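Local coordinates for sialidase B (Streptococcus pneumoniae serotype 4, PDB 4XJW), which cleaves terminal sialic acid residues from oligosaccharides, glycoproteins and glycolipids, acting on alpha-2,3, alpha-2,6 and alpha-2,8 linkages, at residues Y212-G217 with Q427-S432; A240-D245 with T250-I255. The protein carries 1 engineered substitution. One frame throughout, in Å; residues are numbered along the deposited sequence.

Contact 1. Residues Y212-G217 with Q427-S432; sequences YTLSSG and QNRGES. With OPX ((1s,3R,4S)-1-[(cyclohexylamino)methyl]-3,4-dihydroxycyclopentanesulfonic acid), chain B.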
loop_
_atom_site.group_PDB
_atom_site.type_symbol
_atom_site.label_atom_id
_atom_site.label_comp_id
_atom_site.label_asym_id
_atom_site.label_seq_id
_atom_site.Cartn_x
_atom_site.Cartn_y
_atom_site.Cartn_z
ATOM N N TYR A 212 -6.241 -13.111 4.079
ATOM C CA TYR A 212 -6.185 -14.468 4.592
ATOM C C TYR A 212 -7.610 -14.936 4.839
ATOM O O TYR A 212 -8.423 -14.205 5.416
ATOM C CB TYR A 212 -5.415 -14.497 5.912
ATOM C CG TYR A 212 -5.006 -15.878 6.385
ATOM C CD1 TYR A 212 -5.917 -16.725 7.013
ATOM C CD2 TYR A 212 -3.711 -16.325 6.216
ATOM C CE1 TYR A 212 -5.535 -17.985 7.458
ATOM C CE2 TYR A 212 -3.318 -17.574 6.656
ATOM C CZ TYR A 212 -4.228 -18.396 7.278
ATOM O OH TYR A 212 -3.815 -19.638 7.706
ATOM N N THR A 213 -7.909 -16.155 4.406
ATOM C CA THR A 213 -9.260 -16.696 4.546
ATOM C C THR A 213 -9.304 -17.591 5.777
ATOM O O THR A 213 -8.610 -18.606 5.848
ATOM C CB THR A 213 -9.657 -17.484 3.301
ATOM O OG1 THR A 213 -9.572 -16.620 2.162
ATOM C CG2 THR A 213 -11.082 -18.026 3.425
ATOM N N LEU A 214 -10.124 -17.185 6.745
ATOM C CA LEU A 214 -10.267 -17.910 8.007
ATOM C C LEU A 214 -11.201 -19.107 7.854
ATOM O O LEU A 214 -11.983 -19.194 6.893
ATOM C CB LEU A 214 -10.769 -16.973 9.120
ATOM C CG LEU A 214 -9.907 -15.718 9.329
ATOM C CD1 LEU A 214 -10.545 -14.844 10.414
ATOM C CD2 LEU A 214 -8.493 -16.108 9.720
ATOM N N SER A 215 -11.094 -20.037 8.798
ATOM C CA SER A 215 -11.899 -21.264 8.751
ATOM C C SER A 215 -13.407 -20.995 8.811
ATOM O O SER A 215 -14.217 -21.767 8.267
ATOM C CB SER A 215 -11.467 -22.224 9.855
ATOM O OG SER A 215 -11.787 -21.739 11.144
ATOM N N SER A 216 -13.794 -19.906 9.462
ATOM C CA SER A 216 -15.210 -19.555 9.544
ATOM C C SER A 216 -15.740 -19.030 8.213
ATOM O O SER A 216 -16.947 -18.867 8.044
ATOM C CB SER A 216 -15.429 -18.488 10.611
ATOM O OG SER A 216 -14.832 -17.272 10.168
ATOM N N GLY A 217 -14.839 -18.710 7.281
ATOM C CA GLY A 217 -15.225 -18.094 6.017
ATOM C C GLY A 217 -15.013 -16.587 6.008
ATOM O O GLY A 217 -15.098 -15.933 4.958
ATOM N N GLN A 427 -8.753 -13.356 19.531
ATOM C CA GLN A 427 -9.594 -14.476 19.916
ATOM C C GLN A 427 -10.977 -14.353 19.289
ATOM O O GLN A 427 -11.839 -15.210 19.497
ATOM C CB GLN A 427 -9.699 -14.548 21.440
ATOM C CG GLN A 427 -8.432 -15.069 22.113
ATOM C CD GLN A 427 -8.043 -14.266 23.341
ATOM O OE1 GLN A 427 -8.804 -13.416 23.807
ATOM N NE2 GLN A 427 -6.849 -14.525 23.867
ATOM N N ASN A 428 -11.197 -13.283 18.525
ATOM C CA ASN A 428 -12.507 -13.052 17.911
ATOM C C ASN A 428 -12.404 -12.752 16.413
ATOM O O ASN A 428 -13.158 -11.925 15.872
ATOM C CB ASN A 428 -13.257 -11.941 18.651
ATOM C CG ASN A 428 -12.407 -10.709 18.851
ATOM O OD1 ASN A 428 -11.471 -10.475 18.089
ATOM N ND2 ASN A 428 -12.714 -9.920 19.881
ATOM N N ARG A 429 -11.448 -13.424 15.770
ATOM C CA ARG A 429 -11.265 -13.355 14.319
ATOM C C ARG A 429 -11.135 -11.921 13.800
ATOM O O ARG A 429 -11.723 -11.558 12.776
ATOM C CB ARG A 429 -12.395 -14.093 13.595
ATOM C CG ARG A 429 -12.551 -15.534 14.049
ATOM C CD ARG A 429 -13.670 -16.231 13.280
ATOM N NE ARG A 429 -13.787 -17.635 13.659
ATOM C CZ ARG A 429 -14.597 -18.075 14.618
ATOM N NH1 ARG A 429 -15.362 -17.216 15.283
ATOM N NH2 ARG A 429 -14.647 -19.368 14.907
ATOM N N GLY A 430 -10.376 -11.101 14.519
ATOM C CA GLY A 430 -10.054 -9.767 14.047
ATOM C C GLY A 430 -10.983 -8.660 14.517
ATOM O O GLY A 430 -10.893 -7.538 14.030
ATOM N N GLU A 431 -11.875 -8.951 15.462
ATOM C CA GLU A 431 -12.713 -7.893 16.026
ATOM C C GLU A 431 -11.973 -7.056 17.070
ATOM O O GLU A 431 -12.322 -5.895 17.303
ATOM C CB GLU A 431 -14.019 -8.469 16.601
ATOM C CG GLU A 431 -14.924 -9.065 15.527
ATOM C CD GLU A 431 -15.875 -10.112 16.066
ATOM O OE1 GLU A 431 -16.220 -10.028 17.263
ATOM O OE2 GLU A 431 -16.263 -11.027 15.304
ATOM N N SER A 432 -10.953 -7.654 17.687
ATOM C CA SER A 432 -9.989 -6.930 18.511
ATOM C C SER A 432 -8.676 -7.712 18.564
ATOM O O SER A 432 -8.656 -8.916 18.310
ATOM C CB SER A 432 -10.526 -6.696 19.925
ATOM O OG SER A 432 -10.649 -7.915 20.630
HETATM C CAF OPX B . -11.660 -22.361 0.270
HETATM C CAG OPX B . -11.424 -23.454 1.271
HETATM C CAH OPX B . -11.173 -21.053 0.804
HETATM C CAI OPX B . -9.974 -23.530 1.648
HETATM C CAJ OPX B . -9.727 -21.102 1.206
HETATM C CAK OPX B . -7.553 -21.263 3.294
HETATM C CAL OPX B . -5.288 -20.750 2.221
HETATM C CAM OPX B . -5.742 -19.882 4.409
HETATM C CAO OPX B . -4.405 -19.592 2.516
HETATM C CAP OPX B . -5.143 -18.808 3.514
HETATM C CAQ OPX B . -9.478 -22.224 2.185
HETATM C CAR OPX B . -6.019 -21.064 3.492
HETATM N NAN OPX B . -8.039 -22.374 2.463
HETATM O OAA OPX B . -5.636 -23.683 3.280
HETATM O OAB OPX B . -3.861 -22.380 4.308
HETATM O OAC OPX B . -4.124 -18.859 1.375
HETATM O OAD OPX B . -6.158 -18.072 2.968
HETATM O OAE OPX B . -5.894 -22.769 5.523
HETATM S SAS OPX B . -5.317 -22.559 4.190
HETATM O O HOH W 1 -12.195 -18.997 11.882
HETATM O O HOH W 2 -14.269 -21.592 12.680
#

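Contact 2. Residues A240-D245 with T250-I255; sequences ATSYSD and TWSEPI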
loop_
_atom_site.group_PDB
_atom_site.type_symbol
_atom_site.label_atom_id
_atom_site.label_comp_id
_atom_site.label_asym_id
_atom_site.label_seq_id
_atom_site.Cartn_x
_atom_site.Cartn_y
_atom_site.Cartn_z
ATOM N N ALA A 240 -3.182 -1.874 10.585
ATOM C CA ALA A 240 -4.644 -1.846 10.677
ATOM C C ALA A 240 -5.220 -3.109 10.055
ATOM O O ALA A 240 -4.574 -3.753 9.221
ATOM C CB ALA A 240 -5.215 -0.598 9.990
ATOM N N THR A 241 -6.434 -3.461 10.471
ATOM C CA THR A 241 -7.117 -4.646 9.940
ATOM C C THR A 241 -8.583 -4.364 9.642
ATOM O O THR A 241 -9.188 -3.470 10.241
ATOM C CB THR A 241 -7.026 -5.890 10.881
ATOM O OG1 THR A 241 -7.645 -5.605 12.135
ATOM C CG2 THR A 241 -5.591 -6.285 11.175
ATOM N N SER A 242 -9.124 -5.151 8.715
ATOM C CA SER A 242 -10.544 -5.140 8.361
ATOM C C SER A 242 -10.937 -6.548 7.906
ATOM O O SER A 242 -10.100 -7.295 7.416
ATOM C CB SER A 242 -10.785 -4.113 7.245
ATOM O OG SER A 242 -12.122 -4.170 6.749
ATOM N N TYR A 243 -12.193 -6.938 8.089
ATOM C CA TYR A 243 -12.622 -8.274 7.655
ATOM C C TYR A 243 -13.926 -8.198 6.872
ATOM O O TYR A 243 -14.692 -7.221 6.978
ATOM C CB TYR A 243 -12.776 -9.254 8.855
ATOM C CG TYR A 243 -13.651 -8.698 9.944
ATOM C CD1 TYR A 243 -15.030 -8.800 9.868
ATOM C CD2 TYR A 243 -13.091 -7.998 11.010
ATOM C CE1 TYR A 243 -15.839 -8.246 10.860
ATOM C CE2 TYR A 243 -13.874 -7.442 11.994
ATOM C CZ TYR A 243 -15.245 -7.563 11.913
ATOM O OH TYR A 243 -16.027 -7.006 12.901
ATOM N N SER A 244 -14.170 -9.231 6.074
ATOM C CA SER A 244 -15.406 -9.348 5.324
ATOM C C SER A 244 -16.060 -10.679 5.661
ATOM O O SER A 244 -15.389 -11.721 5.677
ATOM C CB SER A 244 -15.121 -9.269 3.820
ATOM O OG SER A 244 -16.305 -9.620 3.108
ATOM N N ASP A 245 -17.373 -10.653 5.925
ATOM C CA ASP A 245 -18.123 -11.877 6.196
ATOM C C ASP A 245 -18.978 -12.320 5.022
ATOM O O ASP A 245 -19.732 -13.302 5.131
ATOM C CB ASP A 245 -18.990 -11.719 7.455
ATOM C CG ASP A 245 -18.166 -11.705 8.713
ATOM O OD1 ASP A 245 -17.166 -12.444 8.743
ATOM O OD2 ASP A 245 -18.494 -10.950 9.646
ATOM N N THR A 250 -18.433 -6.679 1.287
ATOM C CA THR A 250 -18.379 -5.548 2.212
ATOM C C THR A 250 -17.339 -5.815 3.285
ATOM O O THR A 250 -17.051 -6.968 3.612
ATOM C CB THR A 250 -19.737 -5.242 2.912
ATOM O OG1 THR A 250 -20.107 -6.354 3.732
ATOM C CG2 THR A 250 -20.825 -4.936 1.889
ATOM N N TRP A 251 -16.780 -4.730 3.815
ATOM C CA TRP A 251 -15.665 -4.781 4.749
ATOM C C TRP A 251 -15.954 -3.952 5.990
ATOM O O TRP A 251 -16.608 -2.910 5.919
ATOM C CB TRP A 251 -14.386 -4.290 4.040
ATOM C CG TRP A 251 -13.977 -5.235 2.935
ATOM C CD1 TRP A 251 -14.457 -5.270 1.652
ATOM C CD2 TRP A 251 -13.069 -6.338 3.056
ATOM N NE1 TRP A 251 -13.884 -6.317 0.962
ATOM C CE2 TRP A 251 -13.032 -6.993 1.803
ATOM C CE3 TRP A 251 -12.290 -6.839 4.107
ATOM C CZ2 TRP A 251 -12.218 -8.109 1.561
ATOM C CZ3 TRP A 251 -11.491 -7.959 3.874
ATOM C CH2 TRP A 251 -11.464 -8.581 2.608
ATOM N N SER A 252 -15.444 -4.407 7.123
ATOM C CA SER A 252 -15.638 -3.715 8.391
ATOM C C SER A 252 -14.826 -2.435 8.497
ATOM O O SER A 252 -13.783 -2.295 7.856
ATOM C CB SER A 252 -15.273 -4.633 9.558
ATOM O OG SER A 252 -13.874 -4.946 9.525
ATOM N N GLU A 253 -15.286 -1.501 9.325
ATOM C CA GLU A 253 -14.489 -0.301 9.587
ATOM C C GLU A 253 -13.185 -0.766 10.227
ATOM O O GLU A 253 -13.192 -1.590 11.130
ATOM C CB GLU A 253 -15.226 0.675 10.507
ATOM C CG GLU A 253 -14.569 2.066 10.588
ATOM C CD GLU A 253 -14.569 2.828 9.248
ATOM O OE1 GLU A 253 -15.363 2.464 8.352
ATOM O OE2 GLU A 253 -13.788 3.804 9.093
ATOM N N PRO A 254 -12.044 -0.273 9.729
ATOM C CA PRO A 254 -10.760 -0.764 10.243
ATOM C C PRO A 254 -10.533 -0.514 11.738
ATOM O O PRO A 254 -11.065 0.441 12.322
ATOM C CB PRO A 254 -9.745 0.052 9.449
ATOM C CG PRO A 254 -10.445 0.379 8.163
ATOM C CD PRO A 254 -11.875 0.649 8.597
ATOM N N ILE A 255 -9.747 -1.398 12.338
ATOM C CA ILE A 255 -9.263 -1.211 13.703
ATOM C C ILE A 255 -7.758 -1.356 13.663
ATOM O O ILE A 255 -7.206 -1.761 12.632
ATOM C CB ILE A 255 -9.861 -2.238 14.698
ATOM C CG1 ILE A 255 -9.460 -3.678 14.327
ATOM C CG2 ILE A 255 -11.358 -2.056 14.770
ATOM C CD1 ILE A 255 -9.810 -4.721 15.395
HETATM O O HOH W 3 -18.877 -8.321 5.586
#

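Contact 1. Residues Y212-G217 with Q427-S432
Leu214 and Ser216 meet Arg429 where two loops of the sialidase beta-propeller come together. Residues 214-217 form a type I beta turn after strand 205-213. Residues 427-432 belong to BNR repeat 2, an Asp-box, and carry a type I' turn from Asn428 to Glu431. The direct contact is small and made by packing alone. The Leu214 methyl CD1 lies 3.8 Å from Arg429 CB, with the two side chains at a slant. Ser216 OG sits 3.5 Å from Arg429 CD, and Ser216 CB comes obliquely to the guanidinium. The extended Arg429 chain, from CG to NE, carries its charged end along the turn.

No direct hydrogen bond crosses between the segments. Water 1 lies in the plane of the Arg429 guanidinium, at its edge, and accepts from NE at 2.7 Å. It also accepts from Ser216 N and is hydrogen-bonded to Ser215 OG. Water 2 links Ser215 OG to Arg429 NH2 by a longer bond.

Each loop is also braced from within. Gly217 N bonds to Leu214 O. Asn428 OD1 accepts from Ser432 N at 2.9 Å, and Asn428 ND2 donates to Ser432 OG nearly in its amide plane. Just after the first turn, Arg218 NH1 makes a salt bridge to Glu431 OE2 and a hydrogen bond to Arg429 O.

The strand end before the turn lines the pocket of the inhibitor Optactin (OPX), probably an allosteric site away from the catalytic residues. With chi1 at -166°, the Tyr212 side chain swings beside its own carbonyl carbon, where one ring face packs against the ligand's cyclopentane, with OPX CAM 3.6 Å from Tyr212 CZ. Gln456 also bonds to OPX. Thr213 N donates to hydroxyl oxygen OAD of OPX at 3.0 Å, with an N-H...O angle of 166°.

Contact 2. Residues A240-D245 with T250-I255
This is the antiparallel return of an Asp-box hairpin at the edge of a four-stranded propeller blade. Strand 237-244 meets residues 250-255 of the same BNR repeat 1, and Ser244, Asp246, Gly248, Thr250 and Trp251 match its consensus. Thr241 and Ile255 form a hydrogen-bonded pair: Thr241 N to Ile255 O is 2.9 Å, and Ile255 N to Thr241 O is 3.0 Å.

Further along, side chains join the backbone pairing. Ser252 N bonds to Tyr243 O at 2.9 Å. The return bond from Tyr243 N goes to Ser252 OG, 3.0 Å away and almost straight at 170°. Ser252 O instead receives the hydroxyl of Ser242 at 2.7 Å. Ser252 OG sits between its backbone N and carbonyl carbon (chi1 65°), a position that puts it over the Tyr243 ring as well as within range of Tyr243 N. Ser252 CB makes a CH-pi contact with the same face.

A second CH-pi contact is tighter. Ser244 CB lies 3.5 Å from the centroid of the Trp251 six-membered ring, 6° off its normal. Gly248 O holds Trp251 NE1. Ser244 OG is 2.8 Å from Thr250 O, and Gly248 N donates to that hydroxyl. Thr250 OG1 is hydrogen-bonded to Asp246 OD2, and water 3 bridges it to Asp245 N.

On the other side of strand 237-244 runs strand 219-226, bonded through Ile223, Ser221 and Val219. Short strand 255-256 closes the blade's outer edge, and the Trp251 ring meets Tyr649 of strand 647-652 edge-to-face.

In the fold
Both contacts involve Asp-box repeats, and both reach the sheet of strands 205-213, 219-226, 237-244 and 255-256. Contact 2 is the more buried. It pairs neighbouring parts of one hairpin through backbone bonds, serine hydroxyls and CH-pi packing. Contact 1 brings together residues some 210 positions apart and lies nearer the surface. There, water and an arginine do most of the work, beside the inhibitor pocket. The centres are about 10 Å apart and the two touch: Ile255 CD1 is 3.3 Å from Gly430 O, and Tyr243 OH is 3.5 Å from Glu431 CG. Arg218 connects them: beyond contact 1, it makes a salt bridge to Asp245 and a cation-pi contact with Tyr243.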